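Local coordinates for arginine 3rd transport system periplasmic binding protein (Legionella pneumophila subsp. pneumophila str. Philadelphia 1, PDB 3KZG) that probably binds arginine in the periplasm and delivers it to a membrane transport system, at residues Thr9-Phe12 / Val18-Gly21; Tyr27-Asp32 / Leu222-Glu227; Met71-Glu76 / Phe81-Pro86; Glu76-Phe81 / Ile189-Ser194. All coordinates share one frame; numbering follows the deposited sequence.

How the contacts relate
Contact 3 is the buried one, contacts 1 and 2 are partly buried, and contact 4 is at the surface. Contacts 3 and 4 share Glu-76 and Phe-81, their centres lie about 3 Å apart, and Ser-194 of contact 4 bonds to the backbone at Met-71 and Ser-84 of contact 3. Contact 1 touches contact 2 where Val-18 packs on Tyr-27 and Thr-9 on Ile-31; both stay about 20 Å or more, centre to centre, from the other pair. The chemistry follows position: a backbone bond and a lysine-tryptophan CH-pi contact in the hairpin, apolar packing between helices in contact 2 and round a phenylalanine in contact 3, and one long ion pair in contact 4.

Contact 1. Residues Thr9-Phe12 / Val18-Gly21; sequences TSKF and VWSG
Lys-11 and Trp-19 run alongside each other, pointing the same way, with the lysine methylenes laid on one face of the indole. Trp-19 CG is anti to the backbone N (chi1 173°), which swings the ring system out beside the lysine. The lysine chain leaves with CG next to its own N and then stays extended, so that CG, CD and CE all follow the benzo half of the ring: CG and CD are each 3.8 Å from Trp-19 CE3, and CE is 3.7 Å from Trp-19 CZ3. CE makes a CH-pi contact over the six-membered ring, displaced toward its rim. The opposite face of the indole carries the backbone N of Gly-21, 3.4 Å above the ring plane and over its centre.

Beside this packing the main chains join. Trp-19 N donates to Lys-11 O at 2.8 Å with an N-H...O angle of 161°. The CA of Val-18 adds a weaker C-H...O approach to that oxygen. One step along, Phe-12 and Val-18 form an antiparallel non-hydrogen-bonded pair with their side chains on the same face, where Phe-12 CD1 lies 3.8 Å from Val-18 CG1.

Strand 4-13 thus turns back on 17-18 as a beta-hairpin, and Ala-49 of the neighbouring strand 44-50 touches both Lys-11 and Trp-19. The one backbone bond between the two segments, with the Phe-12/Val-18 pair, sets the register here, while dispersion along the lysine methylenes probably helps fix the indole's rotation, with Gly-21 N on the opposite face.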
loop_
_atom_site.group_PDB
_atom_site.type_symbol
_atom_site.label_atom_id
_atom_site.label_comp_id
_atom_site.label_asym_id
_atom_site.label_seq_id
_atom_site.Cartn_x
_atom_site.Cartn_y
_atom_site.Cartn_z
ATOM N N THR A 9 12.578 -19.020 26.368
ATOM C CA THR A 9 11.750 -17.819 26.474
ATOM C C THR A 9 11.307 -17.723 27.930
ATOM O O THR A 9 11.323 -18.726 28.642
ATOM C CB THR A 9 10.511 -17.910 25.558
ATOM O OG1 THR A 9 9.798 -16.666 25.590
ATOM C CG2 THR A 9 9.591 -19.034 26.011
ATOM N N SER A 10 10.924 -16.534 28.388
ATOM C CA SER A 10 10.512 -16.388 29.780
ATOM C C SER A 10 9.175 -17.067 30.039
ATOM O O SER A 10 8.486 -17.486 29.106
ATOM C CB SER A 10 10.429 -14.913 30.175
ATOM O OG SER A 10 9.365 -14.268 29.515
ATOM N N LYS A 11 8.813 -17.166 31.315
ATOM C CA LYS A 11 7.570 -17.815 31.710
ATOM C C LYS A 11 6.327 -16.936 31.728
ATOM O O LYS A 11 5.223 -17.426 31.517
ATOM C CB LYS A 11 7.738 -18.466 33.089
ATOM C CG LYS A 11 8.464 -19.800 33.048
ATOM C CD LYS A 11 8.673 -20.370 34.439
ATOM C CE LYS A 11 9.183 -21.806 34.372
ATOM N NZ LYS A 11 9.560 -22.332 35.714
ATOM N N PHE A 12 6.486 -15.643 31.975
ATOM C CA PHE A 12 5.312 -14.790 32.029
ATOM C C PHE A 12 5.606 -13.312 31.795
ATOM O O PHE A 12 6.210 -12.631 32.632
ATOM C CB PHE A 12 4.614 -14.973 33.385
ATOM C CG PHE A 12 3.250 -14.345 33.460
ATOM C CD1 PHE A 12 2.204 -14.820 32.672
ATOM C CD2 PHE A 12 3.012 -13.271 34.312
ATOM C CE1 PHE A 12 0.939 -14.232 32.731
ATOM C CE2 PHE A 12 1.752 -12.676 34.379
ATOM C CZ PHE A 12 0.712 -13.159 33.586
ATOM N N VAL A 18 3.750 -16.325 27.406
ATOM C CA VAL A 18 3.157 -16.791 28.644
ATOM C C VAL A 18 3.216 -18.315 28.625
ATOM O O VAL A 18 2.780 -18.959 27.667
ATOM C CB VAL A 18 1.695 -16.367 28.748
ATOM C CG1 VAL A 18 1.575 -14.868 28.961
ATOM C CG2 VAL A 18 1.013 -16.751 27.489
ATOM N N TRP A 19 3.769 -18.877 29.688
ATOM C CA TRP A 19 3.899 -20.321 29.833
ATOM C C TRP A 19 2.759 -20.824 30.727
ATOM O O TRP A 19 2.560 -20.306 31.828
ATOM C CB TRP A 19 5.250 -20.625 30.469
ATOM C CG TRP A 19 5.470 -22.050 30.825
ATOM C CD1 TRP A 19 5.661 -23.092 29.966
ATOM C CD2 TRP A 19 5.565 -22.591 32.147
ATOM N NE1 TRP A 19 5.876 -24.252 30.675
ATOM C CE2 TRP A 19 5.820 -23.973 32.013
ATOM C CE3 TRP A 19 5.459 -22.039 33.432
ATOM C CZ2 TRP A 19 5.975 -24.816 33.122
ATOM C CZ3 TRP A 19 5.614 -22.880 34.535
ATOM C CH2 TRP A 19 5.869 -24.255 34.369
ATOM N N SER A 20 2.019 -21.819 30.244
ATOM C CA SER A 20 0.894 -22.402 30.987
ATOM C C SER A 20 1.128 -23.878 31.333
ATOM O O SER A 20 0.177 -24.660 31.423
ATOM C CB SER A 20 -0.397 -22.289 30.169
ATOM O OG SER A 20 -0.668 -20.946 29.802
ATOM N N GLY A 21 2.390 -24.250 31.528
ATOM C CA GLY A 21 2.718 -25.627 31.850
ATOM C C GLY A 21 3.469 -26.300 30.717
ATOM O O GLY A 21 3.319 -25.918 29.557
#

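Contact 2. Residues Tyr27-Asp32 / Leu222-Glu227; sequences YGFDID and LRLYSE
Leu-224 and Tyr-225, on the C-terminal helix 220-228, pack against Phe-29 and Asp-32 in the first turn of helix 29-40. Leu-222, which opens the second segment, turns elsewhere and packs on Ala-217 of the second subunit. Leu-224 does most of the touching. Its CG, anti to the backbone N (chi1 180°), carries the branch toward helix 29-40, where it crosses the phenylalanine at a slant. CG lies 3.6 Å from Phe-29 CE1. Of the two methyls, CD1 meets Asp-32 CB at 3.8 Å, while CD2 reaches Phe-29 CE1 at 3.7 Å and also borders Asp-32. The fork therefore sits against both Phe-29 and Asp-32, one helical turn apart on the facing helix.

Tyr-225 follows with a lighter touch: its CA is 3.8 Å from Phe-29 CE1, and its ring carbon CD1 is 4.3 Å from Phe-29 CZ. Ser-226 faces away from helix 29-40. Glu-227 ends the segment with OE2 6.5 Å from Asp-32 OD2, two like charges that would probably repel only mildly. Asp-32 is not left to that carboxylate, since its OD2 is hydrogen-bonded to Tyr-228 OH.

Beyond the segment, Phe-29 meets the rings of Tyr-228 and Phe-229 edge-to-face, and its backbone bonds to Pro-15 just ahead of strand 17-18. The C-terminal helix thus lies against the N-terminal turn of helix 29-40, with strand 17-18 touching that turn through Ile-31 and with the second subunit against Tyr-225.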
loop_
_atom_site.group_PDB
_atom_site.type_symbol
_atom_site.label_atom_id
_atom_site.label_comp_id
_atom_site.label_asym_id
_atom_site.label_seq_id
_atom_site.Cartn_x
_atom_site.Cartn_y
_atom_site.Cartn_z
ATOM N N TYR A 27 2.011 -19.060 24.139
ATOM C CA TYR A 27 1.424 -18.096 23.228
ATOM C C TYR A 27 1.939 -16.690 23.514
ATOM O O TYR A 27 2.347 -16.376 24.635
ATOM C CB TYR A 27 -0.104 -18.150 23.309
ATOM C CG TYR A 27 -0.709 -17.573 24.567
ATOM C CD1 TYR A 27 -0.900 -16.195 24.705
ATOM C CD2 TYR A 27 -1.120 -18.404 25.608
ATOM C CE1 TYR A 27 -1.488 -15.658 25.847
ATOM C CE2 TYR A 27 -1.711 -17.879 26.759
ATOM C CZ TYR A 27 -1.891 -16.503 26.869
ATOM O OH TYR A 27 -2.450 -15.980 28.006
ATOM N N GLY A 28 1.922 -15.855 22.480
ATOM C CA GLY A 28 2.389 -14.488 22.608
ATOM C C GLY A 28 3.113 -14.085 21.339
ATOM O O GLY A 28 3.391 -14.929 20.486
ATOM N N PHE A 29 3.430 -12.803 21.210
ATOM C CA PHE A 29 4.121 -12.321 20.022
ATOM C C PHE A 29 5.471 -12.997 19.769
ATOM O O PHE A 29 5.756 -13.389 18.641
ATOM C CB PHE A 29 4.331 -10.809 20.100
ATOM C CG PHE A 29 4.989 -10.234 18.878
ATOM C CD1 PHE A 29 4.281 -10.095 17.695
ATOM C CD2 PHE A 29 6.325 -9.854 18.909
ATOM C CE1 PHE A 29 4.888 -9.584 16.552
ATOM C CE2 PHE A 29 6.948 -9.341 17.770
ATOM C CZ PHE A 29 6.229 -9.207 16.591
ATOM N N ASP A 30 6.306 -13.125 20.802
ATOM C CA ASP A 30 7.620 -13.752 20.625
ATOM C C ASP A 30 7.492 -15.182 20.139
ATOM O O ASP A 30 8.281 -15.640 19.314
ATOM C CB ASP A 30 8.430 -13.754 21.932
ATOM C CG ASP A 30 9.038 -12.408 22.249
ATOM O OD1 ASP A 30 9.242 -11.617 21.308
ATOM O OD2 ASP A 30 9.334 -12.146 23.434
ATOM N N ILE A 31 6.492 -15.885 20.656
ATOM C CA ILE A 31 6.282 -17.270 20.271
ATOM C C ILE A 31 5.975 -17.367 18.786
ATOM O O ILE A 31 6.618 -18.133 18.067
ATOM C CB ILE A 31 5.115 -17.913 21.061
ATOM C CG1 ILE A 31 5.337 -17.741 22.568
ATOM C CG2 ILE A 31 4.983 -19.384 20.689
ATOM C CD1 ILE A 31 6.688 -18.207 23.072
ATOM N N ASP A 32 4.994 -16.588 18.333
ATOM C CA ASP A 32 4.591 -16.595 16.933
ATOM C C ASP A 32 5.721 -16.154 15.997
ATOM O O ASP A 32 5.888 -16.709 14.909
ATOM C CB ASP A 32 3.368 -15.690 16.705
ATOM C CG ASP A 32 2.110 -16.178 17.428
ATOM O OD1 ASP A 32 2.014 -17.383 17.750
ATOM O OD2 ASP A 32 1.202 -15.347 17.660
ATOM N N LEU A 222 4.639 -7.446 9.128
ATOM C CA LEU A 222 3.647 -6.409 9.386
ATOM C C LEU A 222 2.335 -7.005 9.875
ATOM O O LEU A 222 1.751 -6.520 10.847
ATOM C CB LEU A 222 3.394 -5.581 8.125
ATOM C CG LEU A 222 2.412 -4.412 8.283
ATOM C CD1 LEU A 222 2.875 -3.496 9.410
ATOM C CD2 LEU A 222 2.324 -3.635 6.982
ATOM N N ARG A 223 1.881 -8.062 9.205
ATOM C CA ARG A 223 0.637 -8.715 9.579
ATOM C C ARG A 223 0.678 -9.198 11.026
ATOM O O ARG A 223 -0.235 -8.928 11.806
ATOM C CB ARG A 223 0.344 -9.890 8.641
ATOM C CG ARG A 223 -0.991 -10.572 8.928
ATOM C CD ARG A 223 -1.378 -11.595 7.861
ATOM N NE ARG A 223 -0.423 -12.696 7.762
ATOM C CZ ARG A 223 0.613 -12.721 6.929
ATOM N NH1 ARG A 223 0.836 -11.703 6.107
ATOM N NH2 ARG A 223 1.432 -13.765 6.923
ATOM N N LEU A 224 1.744 -9.896 11.397
ATOM C CA LEU A 224 1.853 -10.390 12.761
ATOM C C LEU A 224 1.928 -9.235 13.754
ATOM O O LEU A 224 1.182 -9.190 14.736
ATOM C CB LEU A 224 3.089 -11.270 12.909
ATOM C CG LEU A 224 3.302 -11.842 14.308
ATOM C CD1 LEU A 224 2.133 -12.762 14.679
ATOM C CD2 LEU A 224 4.627 -12.597 14.342
ATOM N N TYR A 225 2.830 -8.297 13.489
ATOM C CA TYR A 225 3.005 -7.148 14.362
ATOM C C TYR A 225 1.697 -6.395 14.606
ATOM O O TYR A 225 1.378 -6.033 15.743
ATOM C CB TYR A 225 4.030 -6.186 13.758
ATOM C CG TYR A 225 4.355 -5.021 14.652
ATOM C CD1 TYR A 225 5.388 -5.097 15.584
ATOM C CD2 TYR A 225 3.607 -3.843 14.589
ATOM C CE1 TYR A 225 5.666 -4.020 16.432
ATOM C CE2 TYR A 225 3.873 -2.778 15.426
ATOM C CZ TYR A 225 4.900 -2.869 16.344
ATOM O OH TYR A 225 5.148 -1.804 17.175
ATOM N N SER A 226 0.939 -6.164 13.538
ATOM C CA SER A 226 -0.311 -5.427 13.646
ATOM C C SER A 226 -1.367 -6.170 14.457
ATOM O O SER A 226 -2.172 -5.545 15.142
ATOM C CB SER A 226 -0.850 -5.088 12.250
ATOM O OG SER A 226 -1.181 -6.257 11.521
ATOM N N GLU A 227 -1.354 -7.499 14.390
ATOM C CA GLU A 227 -2.320 -8.309 15.138
ATOM C C GLU A 227 -2.151 -8.106 16.644
ATOM O O GLU A 227 -3.106 -8.222 17.407
ATOM C CB GLU A 227 -2.144 -9.802 14.822
ATOM C CG GLU A 227 -2.296 -10.178 13.356
ATOM C CD GLU A 227 -2.199 -11.677 13.120
ATOM O OE1 GLU A 227 -3.156 -12.403 13.471
ATOM O OE2 GLU A 227 -1.162 -12.133 12.590
#

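Contact 3. Residues Met71-Glu76 / Phe81-Pro86; sequences MIITDE and FIFSLP
Ile-73 and Phe-83 slide past each other in opposite directions, the isoleucine lying over one face of the phenylalanine ring. Ile-73 CG1 sits 3.7 Å above that face and toward its rim, and its CH-pi line to the ring centroid is 4.1 Å long, leaning 25° from the normal. With CG1 anti to the carbonyl carbon (chi1 -60°), CG2 lies over the same face, 3.9 Å from Phe-83 CD2. The outer methyl CD1 runs back along the phenylalanine stem, 3.9 Å from Phe-83 CB, and goes on to Pro-86 CB at 4.2 Å.

Met-71, a selenomethionine here, comes in from another direction. It crosses the phenylalanine at about a right angle and puts CG in the ring plane, at the edge, 3.7 Å from Phe-83 CE1. The ring is thus fenced on a face and at an edge by residues two apart in the extended run 71-74.

Met-196 on the partner strand 196-197 also touches both Met-71 and Phe-83, and Ser-84 OG bonds Ile-195 N. Through its backbone, Ile-73 is bonded to Glu-191 and Gly-192, in the stretch that probably forms one interlobe crossing. The loop 71-76 and strand 82-83, which pairs with 196-197, thus pack together in one lobe of the two-lobed periplasmic binding protein fold.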
loop_
_atom_site.group_PDB
_atom_site.type_symbol
_atom_site.label_atom_id
_atom_site.label_comp_id
_atom_site.label_asym_id
_atom_site.label_seq_id
_atom_site.Cartn_x
_atom_site.Cartn_y
_atom_site.Cartn_z
HETATM N N MSE A 71 14.025 -9.345 24.691
HETATM C CA MSE A 71 15.399 -9.058 25.084
HETATM C C MSE A 71 15.955 -7.796 24.448
HETATM O O MSE A 71 16.191 -7.752 23.242
HETATM C CB MSE A 71 16.305 -10.226 24.718
HETATM C CG MSE A 71 17.659 -10.141 25.401
HETATM SE SE MSE A 71 17.419 -10.197 27.327
HETATM C CE MSE A 71 16.807 -12.033 27.435
ATOM N N ILE A 72 16.195 -6.781 25.266
ATOM C CA ILE A 72 16.710 -5.516 24.769
ATOM C C ILE A 72 18.210 -5.511 24.503
ATOM O O ILE A 72 19.015 -5.835 25.381
ATOM C CB ILE A 72 16.395 -4.367 25.743
ATOM C CG1 ILE A 72 14.886 -4.304 26.002
ATOM C CG2 ILE A 72 16.893 -3.040 25.157
ATOM C CD1 ILE A 72 14.488 -3.303 27.053
ATOM N N ILE A 73 18.575 -5.126 23.285
ATOM C CA ILE A 73 19.977 -5.040 22.904
ATOM C C ILE A 73 20.620 -3.904 23.685
ATOM O O ILE A 73 20.218 -2.745 23.551
ATOM C CB ILE A 73 20.150 -4.709 21.404
ATOM C CG1 ILE A 73 19.508 -5.787 20.542
ATOM C CG2 ILE A 73 21.637 -4.582 21.068
ATOM C CD1 ILE A 73 19.666 -5.521 19.066
ATOM N N THR A 74 21.616 -4.238 24.499
ATOM C CA THR A 74 22.333 -3.234 25.282
ATOM C C THR A 74 23.817 -3.541 25.184
ATOM O O THR A 74 24.202 -4.682 24.933
ATOM C CB THR A 74 21.949 -3.266 26.781
ATOM O OG1 THR A 74 22.419 -4.486 27.367
ATOM C CG2 THR A 74 20.440 -3.173 26.955
ATOM N N ASP A 75 24.651 -2.532 25.389
ATOM C CA ASP A 75 26.090 -2.744 25.326
ATOM C C ASP A 75 26.563 -3.748 26.376
ATOM O O ASP A 75 27.436 -4.569 26.105
ATOM C CB ASP A 75 26.829 -1.414 25.494
ATOM C CG ASP A 75 26.749 -0.549 24.253
ATOM O OD1 ASP A 75 27.030 -1.070 23.152
ATOM O OD2 ASP A 75 26.414 0.648 24.374
ATOM N N GLU A 76 25.978 -3.692 27.567
ATOM C CA GLU A 76 26.359 -4.608 28.635
ATOM C C GLU A 76 26.162 -6.067 28.237
ATOM O O GLU A 76 27.009 -6.913 28.516
ATOM C CB GLU A 76 25.562 -4.308 29.901
ATOM C CG GLU A 76 25.919 -2.980 30.544
ATOM C CD GLU A 76 25.186 -2.742 31.853
ATOM O OE1 GLU A 76 23.936 -2.694 31.835
ATOM O OE2 GLU A 76 25.862 -2.603 32.896
ATOM N N PHE A 81 27.027 -11.827 24.679
ATOM C CA PHE A 81 26.099 -12.370 23.697
ATOM C C PHE A 81 26.022 -11.531 22.435
ATOM O O PHE A 81 26.372 -10.350 22.428
ATOM C CB PHE A 81 24.690 -12.443 24.283
ATOM C CG PHE A 81 24.584 -13.276 25.520
ATOM C CD1 PHE A 81 24.628 -14.664 25.446
ATOM C CD2 PHE A 81 24.436 -12.673 26.763
ATOM C CE1 PHE A 81 24.523 -15.438 26.597
ATOM C CE2 PHE A 81 24.330 -13.439 27.918
ATOM C CZ PHE A 81 24.374 -14.823 27.834
ATOM N N ILE A 82 25.549 -12.159 21.367
ATOM C CA ILE A 82 25.353 -11.455 20.118
ATOM C C ILE A 82 23.849 -11.431 19.888
ATOM O O ILE A 82 23.112 -12.292 20.396
ATOM C CB ILE A 82 26.077 -12.133 18.926
ATOM C CG1 ILE A 82 25.634 -13.591 18.785
ATOM C CG2 ILE A 82 27.586 -12.026 19.125
ATOM C CD1 ILE A 82 26.213 -14.291 17.569
ATOM N N PHE A 83 23.399 -10.433 19.137
ATOM C CA PHE A 83 21.982 -10.262 18.855
ATOM C C PHE A 83 21.674 -10.285 17.364
ATOM O O PHE A 83 22.538 -10.015 16.529
ATOM C CB PHE A 83 21.512 -8.930 19.439
ATOM C CG PHE A 83 21.525 -8.887 20.938
ATOM C CD1 PHE A 83 20.456 -9.395 21.669
ATOM C CD2 PHE A 83 22.600 -8.328 21.622
ATOM C CE1 PHE A 83 20.456 -9.340 23.064
ATOM C CE2 PHE A 83 22.609 -8.271 23.012
ATOM C CZ PHE A 83 21.532 -8.778 23.736
ATOM N N SER A 84 20.436 -10.622 17.035
ATOM C CA SER A 84 20.006 -10.628 15.653
ATOM C C SER A 84 19.574 -9.193 15.411
ATOM O O SER A 84 19.689 -8.342 16.299
ATOM C CB SER A 84 18.787 -11.526 15.477
ATOM O OG SER A 84 17.685 -10.965 16.169
ATOM N N LEU A 85 19.074 -8.917 14.215
ATOM C CA LEU A 85 18.572 -7.581 13.944
ATOM C C LEU A 85 17.387 -7.431 14.898
ATOM O O LEU A 85 16.689 -8.408 15.189
ATOM C CB LEU A 85 18.074 -7.478 12.500
ATOM C CG LEU A 85 19.095 -7.783 11.399
ATOM C CD1 LEU A 85 18.408 -7.758 10.034
ATOM C CD2 LEU A 85 20.221 -6.768 11.465
ATOM N N PRO A 86 17.158 -6.222 15.421
ATOM C CA PRO A 86 16.016 -6.071 16.328
ATOM C C PRO A 86 14.745 -6.276 15.509
ATOM O O PRO A 86 14.709 -5.923 14.327
ATOM C CB PRO A 86 16.169 -4.640 16.837
ATOM C CG PRO A 86 16.809 -3.937 15.664
ATOM C CD PRO A 86 17.834 -4.934 15.182
#

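Contact 4. Residues Glu76-Phe81 / Ile189-Ser194; sequences ERKKHF and IGEGYS
The carboxylate of Glu-191 is the flat group that meets the other segment, and the ammonium of Lys-78 comes obliquely to its OE2 end, out of the carboxylate plane. Lys-78 NZ is 3.6 Å from OE2 and 4.6 Å from OE1 of Glu-191, so the ion pair is long and one-pronged. Other flat groups of these segments look outward: Arg-77 makes a cation-pi contact with Phe-56, and the Tyr-193 ring meets Phe-16 edge-to-face. In this two-lobed periplasmic binding protein fold, segment 189-194 probably forms part of one of the crossings that link the lobes. It leaves strand 180-188 of the five-stranded sheet and heads for strand 196-197, and Tyr-193 bonds through its backbone to Tyr-87 and Met-88 on the way.

The two side chains cross at about a right angle. Glu-191 continues extended beyond CG, whereas Lys-78 bends at its third torsion (chi3 -70°), which brings NZ round to the acid. The surrounding charges are loose: Lys-78 NZ has a weak, long pairing with Asp-75, and Glu-191 OE2 another with Lys-206 of the second subunit. Backbone bonds from Glu-191 and Gly-192 to Ile-73 also tie this stretch to the loop 71-76.

On the lysine side the chain bends sharply, and Arg-77 O takes two donors at once: Phe-81 N at 3.0 Å and His-80 N at 3.1 Å.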
loop_
_atom_site.group_PDB
_atom_site.type_symbol
_atom_site.label_atom_id
_atom_site.label_comp_id
_atom_site.label_asym_id
_atom_site.label_seq_id
_atom_site.Cartn_x
_atom_site.Cartn_y
_atom_site.Cartn_z
ATOM N N GLU A 76 25.978 -3.692 27.567
ATOM C CA GLU A 76 26.359 -4.608 28.635
ATOM C C GLU A 76 26.162 -6.067 28.237
ATOM O O GLU A 76 27.009 -6.913 28.516
ATOM C CB GLU A 76 25.562 -4.308 29.901
ATOM C CG GLU A 76 25.919 -2.980 30.544
ATOM C CD GLU A 76 25.186 -2.742 31.853
ATOM O OE1 GLU A 76 23.936 -2.694 31.835
ATOM O OE2 GLU A 76 25.862 -2.603 32.896
ATOM N N ARG A 77 25.046 -6.359 27.581
ATOM C CA ARG A 77 24.759 -7.722 27.157
ATOM C C ARG A 77 25.588 -8.150 25.945
ATOM O O ARG A 77 25.914 -9.329 25.796
ATOM C CB ARG A 77 23.266 -7.870 26.847
ATOM C CG ARG A 77 22.359 -7.676 28.059
ATOM C CD ARG A 77 22.700 -8.672 29.159
ATOM N NE ARG A 77 21.777 -8.608 30.286
ATOM C CZ ARG A 77 21.813 -9.438 31.322
ATOM N NH1 ARG A 77 22.730 -10.393 31.376
ATOM N NH2 ARG A 77 20.922 -9.328 32.298
ATOM N N LYS A 78 25.941 -7.203 25.084
ATOM C CA LYS A 78 26.723 -7.539 23.902
ATOM C C LYS A 78 28.146 -7.974 24.237
ATOM O O LYS A 78 28.904 -8.377 23.356
ATOM C CB LYS A 78 26.738 -6.366 22.917
ATOM C CG LYS A 78 25.394 -6.148 22.235
ATOM C CD LYS A 78 25.485 -5.250 21.006
ATOM C CE LYS A 78 25.777 -3.804 21.363
ATOM N NZ LYS A 78 25.661 -2.928 20.157
ATOM N N LYS A 79 28.502 -7.909 25.516
ATOM C CA LYS A 79 29.834 -8.312 25.957
ATOM C C LYS A 79 29.925 -9.823 26.145
ATOM O O LYS A 79 31.018 -10.379 26.227
ATOM C CB LYS A 79 30.192 -7.600 27.265
ATOM C CG LYS A 79 30.193 -6.086 27.140
ATOM C CD LYS A 79 30.591 -5.405 28.436
ATOM C CE LYS A 79 30.598 -3.896 28.261
ATOM N NZ LYS A 79 30.987 -3.189 29.506
ATOM N N HIS A 80 28.776 -10.487 26.199
ATOM C CA HIS A 80 28.743 -11.934 26.380
ATOM C C HIS A 80 27.836 -12.617 25.375
ATOM O O HIS A 80 27.866 -13.839 25.233
ATOM C CB HIS A 80 28.280 -12.267 27.799
ATOM C CG HIS A 80 29.227 -11.807 28.858
ATOM N ND1 HIS A 80 30.397 -12.476 29.151
ATOM C CD2 HIS A 80 29.214 -10.709 29.651
ATOM C CE1 HIS A 80 31.063 -11.808 30.077
ATOM N NE2 HIS A 80 30.368 -10.731 30.397
ATOM N N PHE A 81 27.027 -11.827 24.679
ATOM C CA PHE A 81 26.099 -12.370 23.697
ATOM C C PHE A 81 26.022 -11.531 22.435
ATOM O O PHE A 81 26.372 -10.350 22.428
ATOM C CB PHE A 81 24.690 -12.443 24.283
ATOM C CG PHE A 81 24.584 -13.276 25.520
ATOM C CD1 PHE A 81 24.628 -14.664 25.446
ATOM C CD2 PHE A 81 24.436 -12.673 26.763
ATOM C CE1 PHE A 81 24.523 -15.438 26.597
ATOM C CE2 PHE A 81 24.330 -13.439 27.918
ATOM C CZ PHE A 81 24.374 -14.823 27.834
ATOM N N ILE A 189 14.554 2.846 25.338
ATOM C CA ILE A 189 15.611 2.210 26.105
ATOM C C ILE A 189 16.226 1.076 25.299
ATOM O O ILE A 189 15.518 0.236 24.745
ATOM C CB ILE A 189 15.081 1.656 27.446
ATOM C CG1 ILE A 189 16.231 1.007 28.226
ATOM C CG2 ILE A 189 13.950 0.670 27.185
ATOM C CD1 ILE A 189 15.819 0.403 29.546
ATOM N N GLY A 190 17.550 1.065 25.223
ATOM C CA GLY A 190 18.223 0.023 24.474
ATOM C C GLY A 190 18.087 0.220 22.976
ATOM O O GLY A 190 17.610 1.255 22.516
ATOM N N GLU A 191 18.491 -0.786 22.211
ATOM C CA GLU A 191 18.438 -0.692 20.759
ATOM C C GLU A 191 17.463 -1.665 20.103
ATOM O O GLU A 191 17.690 -2.114 18.977
ATOM C CB GLU A 191 19.848 -0.889 20.189
ATOM C CG GLU A 191 20.879 0.040 20.811
ATOM C CD GLU A 191 22.262 -0.096 20.191
ATOM O OE1 GLU A 191 22.383 0.067 18.959
ATOM O OE2 GLU A 191 23.228 -0.358 20.940
ATOM N N GLY A 192 16.380 -1.986 20.809
ATOM C CA GLY A 192 15.376 -2.880 20.257
ATOM C C GLY A 192 15.355 -4.287 20.820
ATOM O O GLY A 192 16.348 -4.745 21.372
ATOM N N TYR A 193 14.214 -4.964 20.689
ATOM C CA TYR A 193 14.076 -6.335 21.162
ATOM C C TYR A 193 14.670 -7.211 20.076
ATOM O O TYR A 193 14.416 -7.006 18.887
ATOM C CB TYR A 193 12.603 -6.707 21.397
ATOM C CG TYR A 193 11.911 -5.886 22.472
ATOM C CD1 TYR A 193 12.452 -5.783 23.752
ATOM C CD2 TYR A 193 10.718 -5.206 22.202
ATOM C CE1 TYR A 193 11.828 -5.017 24.739
ATOM C CE2 TYR A 193 10.083 -4.441 23.184
ATOM C CZ TYR A 193 10.648 -4.350 24.449
ATOM O OH TYR A 193 10.041 -3.587 25.421
ATOM N N SER A 194 15.462 -8.194 20.484
ATOM C CA SER A 194 16.123 -9.056 19.518
ATOM C C SER A 194 16.326 -10.489 19.993
ATOM O O SER A 194 16.158 -10.800 21.172
ATOM C CB SER A 194 17.477 -8.438 19.152
ATOM O OG SER A 194 18.357 -9.404 18.612
#